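Local atomic coordinates of Abbfa_003403 (Acinetobacter baumannii, PDB entry 4ZXH), a protein that is a four-domain nonribosomal peptide synthetase whose condensation, adenylation, carrier and thioesterase domains probably select and join amino acids and release the peptide product. Residues L232-S237 and I403-G408; G417-N422 and N433-L438; L1263-K1268 and S1298-A1303; T1289-P1294 and A1310-Q1315. All coordinates share one frame; numbering follows the deposited sequence.

Interaction 1. Residues L232-S237 and I403-G408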
loop_
_atom_site.group_PDB
_atom_site.type_symbol
_atom_site.label_atom_id
_atom_site.label_comp_id
_atom_site.label_asym_id
_atom_site.label_seq_id
_atom_site.Cartn_x
_atom_site.Cartn_y
_atom_site.Cartn_z
ATOM N N LEU A 232 14.454 15.051 -14.972
ATOM C CA LEU A 232 14.116 15.839 -16.158
ATOM C C LEU A 232 14.662 17.274 -16.050
ATOM O O LEU A 232 14.157 18.073 -15.269
ATOM C CB LEU A 232 12.603 15.854 -16.365
ATOM C CG LEU A 232 12.066 16.804 -17.437
ATOM C CD1 LEU A 232 12.742 16.576 -18.754
ATOM C CD2 LEU A 232 10.564 16.624 -17.582
ATOM N N VAL A 233 15.698 17.600 -16.818
ATOM C CA VAL A 233 16.261 18.949 -16.759
ATOM C C VAL A 233 15.458 19.934 -17.619
ATOM O O VAL A 233 15.162 19.670 -18.788
ATOM C CB VAL A 233 17.743 18.947 -17.192
ATOM C CG1 VAL A 233 18.337 20.354 -17.091
ATOM C CG2 VAL A 233 18.529 17.972 -16.313
ATOM N N PHE A 234 15.075 21.058 -17.031
ATOM C CA PHE A 234 14.340 22.080 -17.772
ATOM C C PHE A 234 14.987 23.450 -17.562
ATOM O O PHE A 234 15.853 23.595 -16.705
ATOM C CB PHE A 234 12.875 22.115 -17.343
ATOM C CG PHE A 234 12.677 22.453 -15.886
ATOM C CD1 PHE A 234 12.811 21.475 -14.906
ATOM C CD2 PHE A 234 12.365 23.747 -15.493
ATOM C CE1 PHE A 234 12.645 21.788 -13.568
ATOM C CE2 PHE A 234 12.191 24.068 -14.151
ATOM C CZ PHE A 234 12.334 23.095 -13.190
ATOM N N ARG A 235 14.576 24.447 -18.347
ATOM C CA ARG A 235 15.029 25.826 -18.124
ATOM C C ARG A 235 13.883 26.823 -18.173
ATOM O O ARG A 235 12.988 26.726 -19.017
ATOM C CB ARG A 235 16.088 26.230 -19.147
ATOM C CG ARG A 235 17.286 25.326 -19.158
ATOM C CD ARG A 235 18.255 25.685 -20.233
ATOM N NE ARG A 235 18.957 24.492 -20.674
ATOM C CZ ARG A 235 20.046 24.500 -21.429
ATOM N NH1 ARG A 235 20.584 25.654 -21.817
ATOM N NH2 ARG A 235 20.605 23.344 -21.770
ATOM N N VAL A 236 13.921 27.785 -17.261
ATOM C CA VAL A 236 12.951 28.869 -17.261
ATOM C C VAL A 236 13.383 29.995 -18.218
ATOM O O VAL A 236 14.528 30.450 -18.176
ATOM C CB VAL A 236 12.766 29.427 -15.849
ATOM C CG1 VAL A 236 11.741 30.536 -15.860
ATOM C CG2 VAL A 236 12.345 28.316 -14.901
ATOM N N SER A 237 12.472 30.440 -19.082
ATOM C CA SER A 237 12.790 31.472 -20.072
ATOM C C SER A 237 13.372 32.712 -19.403
ATOM O O SER A 237 13.062 33.007 -18.243
ATOM C CB SER A 237 11.551 31.858 -20.883
ATOM O OG SER A 237 10.778 32.829 -20.196
ATOM N N ILE A 403 8.580 12.984 -5.579
ATOM C CA ILE A 403 8.933 14.091 -6.461
ATOM C C ILE A 403 9.946 14.972 -5.742
ATOM O O ILE A 403 9.805 15.221 -4.539
ATOM C CB ILE A 403 7.709 14.966 -6.829
ATOM C CG1 ILE A 403 6.634 14.168 -7.533
ATOM C CG2 ILE A 403 8.093 16.060 -7.776
ATOM C CD1 ILE A 403 5.356 14.968 -7.713
ATOM N N THR A 404 10.958 15.449 -6.459
ATOM C CA THR A 404 11.819 16.488 -5.924
ATOM C C THR A 404 12.121 17.549 -6.985
ATOM O O THR A 404 12.605 17.237 -8.068
ATOM C CB THR A 404 13.169 15.941 -5.403
ATOM O OG1 THR A 404 12.956 14.979 -4.367
ATOM C CG2 THR A 404 14.010 17.075 -4.855
ATOM N N LEU A 405 11.848 18.803 -6.654
ATOM C CA LEU A 405 12.242 19.935 -7.481
ATOM C C LEU A 405 13.608 20.479 -7.041
ATOM O O LEU A 405 13.777 20.892 -5.892
ATOM C CB LEU A 405 11.183 21.037 -7.402
ATOM C CG LEU A 405 11.419 22.285 -8.231
ATOM C CD1 LEU A 405 11.402 21.879 -9.689
ATOM C CD2 LEU A 405 10.335 23.297 -7.941
ATOM N N GLU A 406 14.582 20.479 -7.947
ATOM C CA GLU A 406 15.908 21.010 -7.630
ATOM C C GLU A 406 16.213 22.265 -8.446
ATOM O O GLU A 406 16.220 22.225 -9.675
ATOM C CB GLU A 406 16.982 19.951 -7.875
ATOM C CG GLU A 406 16.727 18.658 -7.146
ATOM C CD GLU A 406 17.886 17.681 -7.243
ATOM O OE1 GLU A 406 18.798 17.913 -8.077
ATOM O OE2 GLU A 406 17.875 16.674 -6.487
ATOM N N MET A 407 16.456 23.375 -7.761
ATOM C CA MET A 407 16.726 24.650 -8.424
ATOM C C MET A 407 17.999 25.289 -7.890
ATOM O O MET A 407 18.682 24.719 -7.040
ATOM C CB MET A 407 15.564 25.618 -8.223
ATOM C CG MET A 407 14.205 25.105 -8.622
ATOM S SD MET A 407 13.709 25.611 -10.275
ATOM C CE MET A 407 13.887 27.386 -10.174
ATOM N N GLY A 408 18.303 26.486 -8.383
ATOM C CA GLY A 408 19.381 27.287 -7.826
ATOM C C GLY A 408 20.397 27.774 -8.840
ATOM O O GLY A 408 20.961 28.859 -8.696
#

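Interaction 2. Residues G417-N422 and N433-L438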
loop_
_atom_site.group_PDB
_atom_site.type_symbol
_atom_site.label_atom_id
_atom_site.label_comp_id
_atom_site.label_asym_id
_atom_site.label_seq_id
_atom_site.Cartn_x
_atom_site.Cartn_y
_atom_site.Cartn_z
ATOM N N GLY A 417 16.677 24.037 -13.707
ATOM C CA GLY A 417 16.022 23.175 -12.749
ATOM C C GLY A 417 16.019 21.718 -13.148
ATOM O O GLY A 417 16.162 21.375 -14.331
ATOM N N VAL A 418 15.861 20.861 -12.144
ATOM C CA VAL A 418 15.771 19.430 -12.359
ATOM C C VAL A 418 14.575 18.897 -11.614
ATOM O O VAL A 418 14.524 19.008 -10.397
ATOM C CB VAL A 418 17.020 18.668 -11.863
ATOM C CG1 VAL A 418 17.005 17.219 -12.384
ATOM C CG2 VAL A 418 18.273 19.359 -12.303
ATOM N N LEU A 419 13.613 18.326 -12.334
ATOM C CA LEU A 419 12.516 17.618 -11.687
ATOM C C LEU A 419 12.879 16.143 -11.557
ATOM O O LEU A 419 13.018 15.430 -12.550
ATOM C CB LEU A 419 11.195 17.771 -12.454
ATOM C CG LEU A 419 9.994 17.135 -11.715
ATOM C CD1 LEU A 419 9.582 17.917 -10.485
ATOM C CD2 LEU A 419 8.808 16.963 -12.626
ATOM N N LYS A 420 13.053 15.695 -10.325
ATOM C CA LYS A 420 13.297 14.283 -10.057
ATOM C C LYS A 420 11.998 13.630 -9.680
ATOM O O LYS A 420 11.230 14.191 -8.893
ATOM C CB LYS A 420 14.319 14.115 -8.948
ATOM C CG LYS A 420 15.681 14.643 -9.370
ATOM C CD LYS A 420 16.690 14.160 -8.422
ATOM C CE LYS A 420 18.040 14.650 -8.758
ATOM N NZ LYS A 420 18.904 14.322 -7.592
ATOM N N TYR A 421 11.746 12.454 -10.246
ATOM C CA TYR A 421 10.475 11.761 -10.053
ATOM C C TYR A 421 10.668 10.258 -9.956
ATOM O O TYR A 421 11.519 9.673 -10.634
ATOM C CB TYR A 421 9.507 12.087 -11.189
ATOM C CG TYR A 421 9.951 11.613 -12.555
ATOM C CD1 TYR A 421 10.875 12.338 -13.308
ATOM C CD2 TYR A 421 9.437 10.451 -13.107
ATOM C CE1 TYR A 421 11.286 11.897 -14.576
ATOM C CE2 TYR A 421 9.834 10.009 -14.374
ATOM C CZ TYR A 421 10.753 10.730 -15.103
ATOM O OH TYR A 421 11.136 10.274 -16.355
ATOM N N ASN A 422 9.861 9.642 -9.105
ATOM C CA ASN A 422 9.884 8.203 -8.874
ATOM C C ASN A 422 9.230 7.459 -10.046
ATOM O O ASN A 422 8.031 7.625 -10.285
ATOM C CB ASN A 422 9.164 7.932 -7.550
ATOM C CG ASN A 422 9.197 6.483 -7.129
ATOM O OD1 ASN A 422 9.097 5.562 -7.948
ATOM N ND2 ASN A 422 9.306 6.271 -5.823
ATOM N N ASN A 433 4.881 16.844 -18.322
ATOM C CA ASN A 433 3.699 17.622 -17.969
ATOM C C ASN A 433 3.806 18.478 -16.715
ATOM O O ASN A 433 3.388 19.638 -16.731
ATOM C CB ASN A 433 2.505 16.708 -17.790
ATOM C CG ASN A 433 1.220 17.432 -17.962
ATOM O OD1 ASN A 433 1.059 18.203 -18.908
ATOM N ND2 ASN A 433 0.334 17.296 -16.978
ATOM N N MET A 434 4.310 17.893 -15.625
ATOM C CA MET A 434 4.541 18.647 -14.400
ATOM C C MET A 434 5.490 19.816 -14.649
ATOM O O MET A 434 5.291 20.904 -14.105
ATOM C CB MET A 434 5.093 17.739 -13.303
ATOM C CG MET A 434 4.028 17.037 -12.476
ATOM S SD MET A 434 4.648 15.959 -11.158
ATOM C CE MET A 434 4.984 14.469 -12.090
ATOM N N VAL A 435 6.509 19.605 -15.475
ATOM C CA VAL A 435 7.436 20.692 -15.759
ATOM C C VAL A 435 6.734 21.797 -16.536
ATOM O O VAL A 435 6.860 22.977 -16.197
ATOM C CB VAL A 435 8.672 20.203 -16.522
ATOM C CG1 VAL A 435 9.467 21.379 -17.075
ATOM C CG2 VAL A 435 9.539 19.363 -15.592
ATOM N N GLN A 436 5.953 21.416 -17.541
ATOM C CA GLN A 436 5.242 22.412 -18.340
ATOM C C GLN A 436 4.243 23.197 -17.498
ATOM O O GLN A 436 4.031 24.382 -17.738
ATOM C CB GLN A 436 4.546 21.751 -19.529
ATOM C CG GLN A 436 5.527 21.266 -20.586
ATOM C CD GLN A 436 4.847 20.766 -21.840
ATOM O OE1 GLN A 436 3.623 20.600 -21.876
ATOM N NE2 GLN A 436 5.640 20.517 -22.882
ATOM N N LEU A 437 3.657 22.545 -16.496
ATOM C CA LEU A 437 2.683 23.196 -15.619
ATOM C C LEU A 437 3.352 24.150 -14.626
ATOM O O LEU A 437 2.817 25.222 -14.326
ATOM C CB LEU A 437 1.853 22.142 -14.880
ATOM C CG LEU A 437 0.907 21.358 -15.798
ATOM C CD1 LEU A 437 0.198 20.230 -15.078
ATOM C CD2 LEU A 437 -0.101 22.281 -16.443
ATOM N N LEU A 438 4.522 23.760 -14.128
ATOM C CA LEU A 438 5.344 24.638 -13.304
ATOM C C LEU A 438 5.732 25.896 -14.074
ATOM O O LEU A 438 5.596 27.012 -13.567
ATOM C CB LEU A 438 6.602 23.902 -12.826
ATOM C CG LEU A 438 7.559 24.673 -11.911
ATOM C CD1 LEU A 438 6.800 25.372 -10.788
ATOM C CD2 LEU A 438 8.593 23.739 -11.317
#

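Interaction 3. Residues L1263-K1268 and S1298-A1303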
loop_
_atom_site.group_PDB
_atom_site.type_symbol
_atom_site.label_atom_id
_atom_site.label_comp_id
_atom_site.label_asym_id
_atom_site.label_seq_id
_atom_site.Cartn_x
_atom_site.Cartn_y
_atom_site.Cartn_z
ATOM N N LEU A 1263 12.442 -18.803 51.286
ATOM C CA LEU A 1263 11.139 -18.153 51.365
ATOM C C LEU A 1263 10.133 -19.010 50.612
ATOM O O LEU A 1263 10.247 -19.175 49.386
ATOM C CB LEU A 1263 11.185 -16.736 50.780
ATOM C CG LEU A 1263 9.844 -16.024 50.591
ATOM C CD1 LEU A 1263 9.194 -15.794 51.933
ATOM C CD2 LEU A 1263 10.032 -14.702 49.852
ATOM N N LEU A 1264 9.167 -19.577 51.339
ATOM C CA LEU A 1264 8.114 -20.366 50.699
ATOM C C LEU A 1264 6.791 -19.609 50.659
ATOM O O LEU A 1264 6.190 -19.338 51.700
ATOM C CB LEU A 1264 7.930 -21.700 51.415
ATOM C CG LEU A 1264 6.739 -22.541 50.945
ATOM C CD1 LEU A 1264 6.893 -22.960 49.517
ATOM C CD2 LEU A 1264 6.566 -23.750 51.837
ATOM N N VAL A 1265 6.352 -19.257 49.456
ATOM C CA VAL A 1265 5.091 -18.550 49.269
ATOM C C VAL A 1265 3.997 -19.568 48.958
ATOM O O VAL A 1265 4.031 -20.232 47.919
ATOM C CB VAL A 1265 5.185 -17.497 48.125
ATOM C CG1 VAL A 1265 3.857 -16.819 47.904
ATOM C CG2 VAL A 1265 6.257 -16.447 48.435
ATOM N N LYS A 1266 3.036 -19.717 49.861
ATOM C CA LYS A 1266 2.006 -20.723 49.667
ATOM C C LYS A 1266 0.716 -20.118 49.134
ATOM O O LYS A 1266 0.216 -19.108 49.642
ATOM C CB LYS A 1266 1.730 -21.467 50.969
ATOM C CG LYS A 1266 0.562 -22.426 50.873
ATOM C CD LYS A 1266 0.510 -23.358 52.063
ATOM C CE LYS A 1266 -0.764 -24.181 52.041
ATOM N NZ LYS A 1266 -1.087 -24.674 53.422
ATOM N N ALA A 1267 0.196 -20.732 48.083
ATOM C CA ALA A 1267 -1.115 -20.393 47.562
ATOM C C ALA A 1267 -2.170 -20.877 48.560
ATOM O O ALA A 1267 -2.389 -22.079 48.691
ATOM C CB ALA A 1267 -1.311 -21.033 46.193
ATOM N N LYS A 1268 -2.804 -19.953 49.275
ATOM C CA LYS A 1268 -3.637 -20.329 50.419
ATOM C C LYS A 1268 -5.015 -20.806 49.985
ATOM O O LYS A 1268 -5.726 -21.436 50.762
ATOM C CB LYS A 1268 -3.772 -19.167 51.420
ATOM C CG LYS A 1268 -4.850 -18.130 51.096
ATOM C CD LYS A 1268 -4.823 -16.975 52.098
ATOM C CE LYS A 1268 -5.671 -15.800 51.631
ATOM N NZ LYS A 1268 -5.354 -14.523 52.366
ATOM N N SER A 1298 -1.984 -22.480 40.445
ATOM C CA SER A 1298 -1.737 -21.723 39.221
ATOM C C SER A 1298 -1.926 -20.193 39.351
ATOM O O SER A 1298 -1.067 -19.422 38.929
ATOM C CB SER A 1298 -2.630 -22.256 38.108
ATOM O OG SER A 1298 -2.006 -23.376 37.522
ATOM N N SER A 1299 -3.038 -19.765 39.940
ATOM C CA SER A 1299 -3.448 -18.369 39.912
ATOM C C SER A 1299 -2.581 -17.464 40.775
ATOM O O SER A 1299 -2.650 -16.245 40.655
ATOM C CB SER A 1299 -4.909 -18.238 40.347
ATOM O OG SER A 1299 -5.105 -18.708 41.676
ATOM N N ILE A 1300 -1.767 -18.057 41.639
ATOM C CA ILE A 1300 -0.813 -17.294 42.444
ATOM C C ILE A 1300 0.104 -16.466 41.525
ATOM O O ILE A 1300 0.563 -15.379 41.910
ATOM C CB ILE A 1300 0.021 -18.248 43.374
ATOM C CG1 ILE A 1300 0.964 -17.483 44.306
ATOM C CG2 ILE A 1300 0.813 -19.240 42.557
ATOM C CD1 ILE A 1300 0.291 -16.746 45.397
ATOM N N MET A 1301 0.310 -16.949 40.296
ATOM C CA MET A 1301 1.171 -16.280 39.318
ATOM C C MET A 1301 0.419 -15.386 38.309
ATOM O O MET A 1301 1.041 -14.844 37.385
ATOM C CB MET A 1301 2.002 -17.332 38.567
ATOM C CG MET A 1301 2.845 -18.232 39.498
ATOM S SD MET A 1301 4.377 -17.536 40.197
ATOM C CE MET A 1301 3.716 -16.596 41.555
ATOM N N TYR A 1302 -0.903 -15.255 38.453
ATOM C CA TYR A 1302 -1.679 -14.336 37.598
ATOM C C TYR A 1302 -1.590 -12.934 38.142
ATOM O O TYR A 1302 -1.521 -12.738 39.359
ATOM C CB TYR A 1302 -3.176 -14.681 37.526
ATOM C CG TYR A 1302 -3.546 -16.051 37.062
ATOM C CD1 TYR A 1302 -2.619 -16.883 36.425
ATOM C CD2 TYR A 1302 -4.824 -16.533 37.276
ATOM C CE1 TYR A 1302 -2.980 -18.159 36.015
ATOM C CE2 TYR A 1302 -5.191 -17.806 36.865
ATOM C CZ TYR A 1302 -4.272 -18.614 36.247
ATOM O OH TYR A 1302 -4.650 -19.880 35.858
ATOM N N ALA A 1303 -1.691 -11.965 37.239
ATOM C CA ALA A 1303 -1.597 -10.548 37.563
ATOM C C ALA A 1303 -2.254 -10.145 38.893
ATOM O O ALA A 1303 -1.614 -9.486 39.710
ATOM C CB ALA A 1303 -2.183 -9.744 36.425
#

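Interaction 4. Residues T1289-P1294 and A1310-Q1315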
loop_
_atom_site.group_PDB
_atom_site.type_symbol
_atom_site.label_atom_id
_atom_site.label_comp_id
_atom_site.label_asym_id
_atom_site.label_seq_id
_atom_site.Cartn_x
_atom_site.Cartn_y
_atom_site.Cartn_z
ATOM N N THR A 1289 11.070 -19.571 55.954
ATOM C CA THR A 1289 10.033 -18.575 56.206
ATOM C C THR A 1289 8.835 -18.810 55.286
ATOM O O THR A 1289 9.002 -18.896 54.066
ATOM C CB THR A 1289 10.587 -17.151 55.995
ATOM O OG1 THR A 1289 11.755 -16.971 56.808
ATOM C CG2 THR A 1289 9.548 -16.094 56.341
ATOM N N GLN A 1290 7.632 -18.911 55.855
ATOM C CA GLN A 1290 6.434 -19.144 55.037
ATOM C C GLN A 1290 5.416 -17.981 55.038
ATOM O O GLN A 1290 5.162 -17.358 56.069
ATOM C CB GLN A 1290 5.741 -20.423 55.488
ATOM C CG GLN A 1290 4.612 -20.835 54.572
ATOM C CD GLN A 1290 3.879 -22.068 55.049
ATOM O OE1 GLN A 1290 4.473 -22.968 55.649
ATOM N NE2 GLN A 1290 2.567 -22.114 54.788
ATOM N N VAL A 1291 4.835 -17.697 53.875
ATOM C CA VAL A 1291 3.910 -16.576 53.719
ATOM C C VAL A 1291 2.725 -17.064 52.899
ATOM O O VAL A 1291 2.897 -17.533 51.775
ATOM C CB VAL A 1291 4.582 -15.342 53.011
ATOM C CG1 VAL A 1291 3.572 -14.267 52.688
ATOM C CG2 VAL A 1291 5.690 -14.752 53.853
ATOM N N ASP A 1292 1.526 -16.972 53.462
ATOM C CA ASP A 1292 0.326 -17.458 52.786
ATOM C C ASP A 1292 -0.390 -16.321 52.034
ATOM O O ASP A 1292 -0.848 -15.351 52.637
ATOM C CB ASP A 1292 -0.627 -18.130 53.791
ATOM C CG ASP A 1292 -0.015 -19.372 54.457
ATOM O OD1 ASP A 1292 1.026 -19.868 53.969
ATOM O OD2 ASP A 1292 -0.580 -19.860 55.467
ATOM N N LEU A 1293 -0.501 -16.471 50.718
ATOM C CA LEU A 1293 -1.007 -15.427 49.838
ATOM C C LEU A 1293 -2.199 -15.906 49.020
ATOM O O LEU A 1293 -2.251 -17.061 48.639
ATOM C CB LEU A 1293 0.111 -14.963 48.897
ATOM C CG LEU A 1293 1.261 -14.206 49.537
ATOM C CD1 LEU A 1293 2.123 -13.591 48.464
ATOM C CD2 LEU A 1293 0.688 -13.135 50.421
ATOM N N PRO A 1294 -3.148 -15.017 48.723
ATOM C CA PRO A 1294 -4.294 -15.348 47.858
ATOM C C PRO A 1294 -3.913 -16.030 46.546
ATOM O O PRO A 1294 -2.884 -15.703 45.958
ATOM C CB PRO A 1294 -4.921 -13.984 47.576
ATOM C CG PRO A 1294 -4.600 -13.193 48.797
ATOM C CD PRO A 1294 -3.212 -13.629 49.203
ATOM N N ALA A 1310 5.453 -10.558 44.375
ATOM C CA ALA A 1310 6.614 -9.713 44.097
ATOM C C ALA A 1310 6.979 -8.882 45.305
ATOM O O ALA A 1310 8.155 -8.813 45.687
ATOM C CB ALA A 1310 6.356 -8.794 42.893
ATOM N N GLN A 1311 5.970 -8.250 45.906
ATOM C CA GLN A 1311 6.200 -7.418 47.084
ATOM C C GLN A 1311 6.815 -8.238 48.205
ATOM O O GLN A 1311 7.699 -7.759 48.900
ATOM C CB GLN A 1311 4.902 -6.777 47.550
ATOM C CG GLN A 1311 4.438 -5.604 46.705
ATOM C CD GLN A 1311 5.194 -4.340 47.022
ATOM O OE1 GLN A 1311 6.041 -3.906 46.253
ATOM N NE2 GLN A 1311 4.898 -3.745 48.170
ATOM N N THR A 1312 6.361 -9.479 48.368
ATOM C CA THR A 1312 6.875 -10.337 49.431
ATOM C C THR A 1312 8.340 -10.645 49.196
ATOM O O THR A 1312 9.149 -10.580 50.119
ATOM C CB THR A 1312 6.093 -11.635 49.528
ATOM O OG1 THR A 1312 4.760 -11.349 49.972
ATOM C CG2 THR A 1312 6.748 -12.562 50.506
ATOM N N ILE A 1313 8.679 -10.953 47.947
ATOM C CA ILE A 1313 10.062 -11.223 47.570
ATOM C C ILE A 1313 10.926 -10.001 47.807
ATOM O O ILE A 1313 12.006 -10.110 48.384
ATOM C CB ILE A 1313 10.188 -11.643 46.092
ATOM C CG1 ILE A 1313 9.511 -12.988 45.861
ATOM C CG2 ILE A 1313 11.651 -11.686 45.644
ATOM C CD1 ILE A 1313 9.537 -13.431 44.419
ATOM N N ASP A 1314 10.448 -8.834 47.381
ATOM C CA ASP A 1314 11.232 -7.606 47.523
ATOM C C ASP A 1314 11.411 -7.173 48.987
ATOM O O ASP A 1314 12.470 -6.656 49.364
ATOM C CB ASP A 1314 10.605 -6.473 46.708
ATOM C CG ASP A 1314 10.970 -6.546 45.213
ATOM O OD1 ASP A 1314 12.036 -7.123 44.861
ATOM O OD2 ASP A 1314 10.186 -6.014 44.387
ATOM N N GLN A 1315 10.394 -7.394 49.816
ATOM C CA GLN A 1315 10.494 -7.050 51.234
ATOM C C GLN A 1315 11.365 -8.042 52.019
ATOM O O GLN A 1315 12.025 -7.671 52.989
ATOM C CB GLN A 1315 9.103 -6.966 51.858
ATOM C CG GLN A 1315 8.216 -5.894 51.226
ATOM C CD GLN A 1315 6.791 -5.913 51.768
ATOM O OE1 GLN A 1315 6.386 -6.853 52.453
ATOM N NE2 GLN A 1315 6.028 -4.867 51.467
#

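Interaction 1. Residues L232-S237 and I403-G408
The ring of F234 reaches across to L405 and M407, two residues on the same side of strand 403-411. F234 CZ, the far corner of the ring, lies 3.8 Å from L405 CD1, and this methyl comes at the ring edge, near its plane. M407 supplies the second partner, its SD 4.1 Å from F234 CZ. The sulfur approaches obliquely, 5.3 Å from the centroid of the F234 ring and 67° off its normal, a Met-aromatic contact that is neither face-on nor edge-on. Both side chains run at about right angles to that of F234. In M407, chi1 and the bend at chi2 (-97°) bring SD to the ring; the further bend at chi3 turns only CE.

What positions the ring is its first torsion: CG sits between the backbone N and the carbonyl carbon (chi1 61°), with the carbonyl oxygen of L232 in the ring plane at the near edge. The two segments are not adjacent strands. Strand 414-422 runs between them, and the ring spans it just where G417 offers no side chain.

All three side chains are buried in the condensation domain, with the side chain of L405 about 10 Å from the bound 4'-phosphopantetheine. Backbone bonds tie F234 to G417, V435 of helix 428-447 packs on F234, and M407 leans on W360 of strand 356-360.

Interaction 2. Residues G417-N422 and N433-L438
K420 NZ is gripped by the carboxylate of E406 and the carbonyl oxygens of Q396 and Q397 on one side of strand 414-422, while its neighbour L419 packs on the other side against M434 and V435. The contact is the helix-on-sheet layer of the condensation domain, whose two lobes resemble chloramphenicol acetyltransferase: helix 428-447 follows this strand in the chain and lies across its sheet. The salt bridge between K420 NZ and E406 OE2 joins two adjacent strands.

The contact with the helix itself is apolar. L419 CD2 fits between two successive helix residues, 3.9 Å from M434 CB and 3.9 Å from V435 CG2. The same valine methyl also touches the root of the leucine, with L419 CB 3.9 Å from V435 CG2. L419 and V435 pass alongside each other in opposite directions, whereas M434 crosses the leucine at about a right angle. An extended first torsion of L419 (chi1 -175°) carries its branch point out from the strand, and V435 turns CG2 to it by keeping CG1 opposite its own backbone N (chi1 167°). The chain of M434 continues past L419 to I403 and to L270 of helix 255-271. At the start of the segment, the helix reaches another domain: N433 ND2 is hydrogen-bonded to the carbonyl oxygen of P806, in the adenylation part of the chain.

Interaction 3. Residues L1263-K1268 and S1298-A1303
Apolar contact alone joins I1300 to A1267 and V1265, two residues on the same side of strand 1262-1267. A1267 CB lies 4.2 Å from I1300 CB, so the isoleucine meets the alanine at its branch point. Its far end goes to the valine, with I1300 CD1 4.4 Å from V1265 CG1. CG1 of I1300 stands opposite the backbone N (chi1 -176°), which turns the longer arm, ending in CD1, toward V1265.

Hydrogen bonds shape the loop that presents this side chain. A short 3-10 turn is closed by M1301 N to S1298 O at 3.1 Å and by Y1302 N to S1299 O at 3.0 Å. S1299 OG binds the backbone N of D1296, and S1299 CA sits over the centre of one face of the Y1302 ring. On the strand, A1267 N donates to D1164 OD1; D1164, with C1137 and H1297, has the geometry expected of a thioesterase catalytic triad, so the contact probably lies beside the active site.

The loop connects strand 1288-1293 to helix 1303-1316, and I1300 also packs on L1293 of that strand, on V1309 of the helix and on I1163 at the end of strand 1157-1163.

Interaction 4. Residues T1289-P1294 and A1310-Q1315
T1312 holds OG1 opposite its own carbonyl carbon (chi1 -67°) and CG2 opposite its backbone N, while V1291 has CG1 opposite its backbone N (chi1 172°), so that both valine methyls face T1312. The two side chains meet end to end, V1291 CG2 4.1 Å from T1312 CG2 and V1291 CG1 4.2 Å from T1312 OG1. L1293, two residues along the strand, runs antiparallel alongside T1312 and brings its CD1 3.8 Å from T1312 OG1. That approach is van der Waals contact; the hydroxyl is hydrogen-bonded to the carbonyl oxygen of A1308, one turn back, so its polar end is satisfied within the helix.

On the reverse side of the strand the chemistry is polar. Q1290 NE2 donates to D1292 OD1 at 2.8 Å with an N-H...O angle of 160°, using the syn lone pair of an oxygen that lies close to the glutamine's amide plane. The same nitrogen also bonds the carbonyl oxygen of E1276.

Strand 1288-1293 is outermost at this end of the thioesterase sheet, paired in parallel with strand 1262-1267. A last strand followed by a C-terminal helix packed on the sheet is characteristic of the alpha/beta-hydrolase fold.

Overall arrangement
Interactions 1 and 2 share one sheet of the condensation domain and are buried: the first spans three strands within it, the second lays a helix on the middle one. Interactions 3 and 4 belong to one sheet of the thioesterase domain, a loop packing on one strand and a helix on the next; the centres of interactions 1 and 3 are about 71 Å apart. Their strands are neighbours, joined by the backbone bonds L1264 N to T1289 O and K1266 N to V1291 O. Interaction 3 is buried beside the probable triad, whereas interaction 4 lies at the surface on the edge strand. The first three are made by apolar side chains, one with a sulfur-aromatic component; in the last, valine and leucine meet a threonine.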